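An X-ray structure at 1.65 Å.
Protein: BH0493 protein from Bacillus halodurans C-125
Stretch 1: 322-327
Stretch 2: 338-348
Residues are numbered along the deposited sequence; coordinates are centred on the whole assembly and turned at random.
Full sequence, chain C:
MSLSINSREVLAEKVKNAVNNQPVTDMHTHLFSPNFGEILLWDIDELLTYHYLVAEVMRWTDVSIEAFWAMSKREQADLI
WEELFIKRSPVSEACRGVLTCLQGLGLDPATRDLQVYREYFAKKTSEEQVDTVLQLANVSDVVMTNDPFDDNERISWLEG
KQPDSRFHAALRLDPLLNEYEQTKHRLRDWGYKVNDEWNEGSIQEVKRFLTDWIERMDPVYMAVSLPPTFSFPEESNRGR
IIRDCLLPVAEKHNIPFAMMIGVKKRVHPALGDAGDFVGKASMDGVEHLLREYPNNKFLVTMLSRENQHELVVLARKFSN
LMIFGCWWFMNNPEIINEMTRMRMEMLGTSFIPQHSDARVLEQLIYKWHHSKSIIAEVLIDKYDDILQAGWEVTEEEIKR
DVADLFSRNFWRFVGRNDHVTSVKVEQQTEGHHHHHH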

# COMPACT_ATOMS: atom_id res chain seq x y z
N MET C 322 13.69 -12.60 -12.16
CA MET C 322 12.72 -12.03 -13.11
C MET C 322 11.42 -12.09 -12.34
O MET C 322 10.98 -13.15 -11.93
N ILE C 323 10.81 -10.93 -12.10
CA ILE C 323 9.48 -10.95 -11.44
C ILE C 323 8.38 -10.97 -12.48
O ILE C 323 8.52 -10.40 -13.60
N PHE C 324 7.26 -11.63 -12.17
CA PHE C 324 6.21 -11.80 -13.16
C PHE C 324 4.83 -11.68 -12.53
O PHE C 324 4.64 -12.17 -11.37
N GLY C 325 3.96 -10.96 -13.22
CA GLY C 325 2.52 -11.09 -13.07
C GLY C 325 1.96 -10.50 -11.77
O GLY C 325 2.67 -10.09 -10.85
N CYS C 326 0.63 -10.49 -11.75
CA CYS C 326 -0.10 -10.06 -10.61
C CYS C 326 -0.97 -11.21 -10.24
O CYS C 326 -2.01 -11.40 -10.83
N TRP C 327 -0.51 -11.97 -9.25
CA TRP C 327 -1.05 -13.27 -8.98
C TRP C 327 -2.29 -13.20 -8.10
O TRP C 327 -2.22 -12.63 -6.99
N GLU C 338 -1.27 -0.27 -9.55
CA GLU C 338 -0.16 0.16 -8.69
C GLU C 338 1.09 -0.68 -8.89
O GLU C 338 2.20 -0.10 -8.96
N MET C 339 0.94 -2.00 -9.06
CA MET C 339 2.09 -2.85 -9.20
C MET C 339 2.83 -2.52 -10.51
O MET C 339 4.03 -2.45 -10.51
N THR C 340 2.09 -2.40 -11.61
CA THR C 340 2.68 -2.17 -12.93
C THR C 340 3.44 -0.82 -12.94
O THR C 340 4.51 -0.72 -13.51
N ARG C 341 2.87 0.19 -12.29
CA ARG C 341 3.52 1.49 -12.22
C ARG C 341 4.81 1.42 -11.39
O ARG C 341 5.84 1.95 -11.80
N MET C 342 4.75 0.81 -10.21
CA MET C 342 5.94 0.66 -9.36
C MET C 342 7.04 -0.10 -10.11
O MET C 342 8.20 0.31 -10.14
N ARG C 343 6.60 -1.16 -10.79
CA ARG C 343 7.55 -1.98 -11.53
C ARG C 343 8.21 -1.17 -12.67
O ARG C 343 9.42 -1.20 -12.83
N MET C 344 7.43 -0.47 -13.47
CA MET C 344 7.99 0.25 -14.60
C MET C 344 8.84 1.39 -14.08
O MET C 344 9.85 1.70 -14.66
N GLU C 345 8.40 2.06 -13.02
CA GLU C 345 9.22 3.21 -12.51
C GLU C 345 10.62 2.79 -12.06
O GLU C 345 11.58 3.51 -12.26
N MET C 346 10.76 1.57 -11.47
CA MET C 346 12.04 1.13 -10.92
C MET C 346 12.80 0.14 -11.79
O MET C 346 13.98 -0.13 -11.52
N LEU C 347 12.10 -0.43 -12.76
CA LEU C 347 12.72 -1.49 -13.60
C LEU C 347 12.65 -1.19 -15.09
O LEU C 347 13.14 -1.98 -15.91
N GLY C 348 11.98 -0.09 -15.49
CA GLY C 348 11.86 0.16 -16.92
C GLY C 348 10.99 -0.93 -17.55
O GLY C 348 9.90 -1.18 -17.11

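The helix of stretch 2 presents Met339, Arg343 and Leu347, spaced four residues apart and therefore on one face, toward the end of the strand at Ile323 and the loop that follows it. Arg343 dominates the contact. Its chi1 is m (-73°) and chi2 and chi3 are both t, so the chain is extended and carries the guanidinium across the gap between backbones, where the CA atoms of Ile323 and Arg343 lie 9.2 Å apart. There the group forks onto one carbonyl: Arg343 NH2 donates to Gly325 O at 2.9 Å, and Arg343 NH1 adds a weak hydrogen bond to Gly325 O at 3.1 Å. The acceptor sits near the guanidinium plane, as such a bifurcated arrangement requires, while Ile323 CG1 covers one face. Gly325 has positive phi, and a CB on it would be crowded by Phe324 CD1.

Apolar contacts extend the packing along the helix. Ile323, p at chi1 and t at chi2, points toward it and brings CD1 to 3.7 Å from Leu347 CD1; Leu347 is m, t. Met339 (m, t, p) turns its terminal methyl at chi3 of 64°, placing CE 3.8 Å from Cys326 SG and 3.5 Å from Gly325 O. Cys326 is m. Phe324, by contrast, points away from the helix.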

# COMPACT_ATOMS: atom_id res chain seq x y z
CB MET C 322 12.60 -12.85 -14.41
CG MET C 322 11.51 -12.38 -15.37
SD MET C 322 11.77 -10.61 -15.78
CE MET C 322 13.20 -10.75 -16.82
CB ILE C 323 9.31 -9.74 -10.45
CG1 ILE C 323 9.22 -8.44 -11.19
CG2 ILE C 323 10.46 -9.78 -9.41
CD1 ILE C 323 9.22 -7.23 -10.16
CB PHE C 324 6.33 -13.14 -13.91
CG PHE C 324 6.00 -14.36 -13.06
CD1 PHE C 324 4.71 -14.94 -13.09
CD2 PHE C 324 6.99 -14.94 -12.27
CE1 PHE C 324 4.42 -16.09 -12.33
CE2 PHE C 324 6.72 -16.12 -11.51
CZ PHE C 324 5.39 -16.67 -11.56
CB CYS C 326 -0.95 -8.84 -11.03
SG CYS C 326 0.02 -7.46 -11.70
CB TRP C 327 0.09 -14.02 -8.23
CG TRP C 327 -0.15 -15.46 -7.91
CD1 TRP C 327 -0.90 -16.35 -8.63
CD2 TRP C 327 0.38 -16.18 -6.78
NE1 TRP C 327 -0.88 -17.58 -7.99
CE2 TRP C 327 -0.11 -17.51 -6.87
CE3 TRP C 327 1.23 -15.84 -5.72
CZ2 TRP C 327 0.21 -18.51 -5.92
CZ3 TRP C 327 1.55 -16.84 -4.78
CH2 TRP C 327 1.04 -18.14 -4.89
CB GLU C 338 -0.56 0.26 -7.21
CG GLU C 338 -0.75 -1.12 -6.50
CD GLU C 338 -1.09 -0.95 -4.98
OE1 GLU C 338 -0.76 -1.85 -4.17
OE2 GLU C 338 -1.72 0.08 -4.60
CB MET C 339 1.63 -4.32 -9.22
CG MET C 339 1.34 -4.87 -7.81
SD MET C 339 0.75 -6.60 -7.97
CE MET C 339 2.24 -7.38 -8.67
CB THR C 340 1.60 -2.31 -14.04
OG1 THR C 340 1.03 -3.65 -13.95
CG2 THR C 340 2.18 -2.13 -15.44
CB ARG C 341 2.53 2.55 -11.66
CG ARG C 341 1.44 2.86 -12.70
CD ARG C 341 0.38 3.80 -12.21
NE ARG C 341 -0.58 4.04 -13.31
CZ ARG C 341 -0.38 4.96 -14.28
NH1 ARG C 341 0.70 5.79 -14.25
NH2 ARG C 341 -1.26 5.08 -15.25
CB MET C 342 5.66 -0.07 -8.02
CG MET C 342 4.74 0.75 -7.06
SD MET C 342 4.67 -0.08 -5.47
CE MET C 342 3.69 -1.56 -5.78
CB ARG C 343 6.83 -3.21 -12.09
CG ARG C 343 6.53 -4.20 -10.96
CD ARG C 343 5.56 -5.24 -11.46
NE ARG C 343 5.47 -6.31 -10.47
CZ ARG C 343 4.87 -7.48 -10.76
NH1 ARG C 343 4.32 -7.66 -11.94
NH2 ARG C 343 4.88 -8.51 -9.88
CB MET C 344 6.89 0.78 -15.49
CG MET C 344 7.49 1.23 -16.90
SD MET C 344 6.23 1.42 -18.15
CE MET C 344 5.86 -0.33 -18.49
CB GLU C 345 8.46 3.97 -11.36
CG GLU C 345 7.25 4.73 -12.04
CD GLU C 345 6.19 5.27 -11.08
OE1 GLU C 345 6.38 5.26 -9.82
OE2 GLU C 345 5.14 5.70 -11.67
CB MET C 346 11.82 0.47 -9.54
CG MET C 346 11.77 1.52 -8.43
SD MET C 346 11.60 0.80 -6.80
CE MET C 346 9.82 0.60 -6.88
CB LEU C 347 12.05 -2.85 -13.35
CG LEU C 347 12.09 -3.36 -11.88
CD1 LEU C 347 11.29 -4.67 -11.86
CD2 LEU C 347 13.53 -3.60 -11.44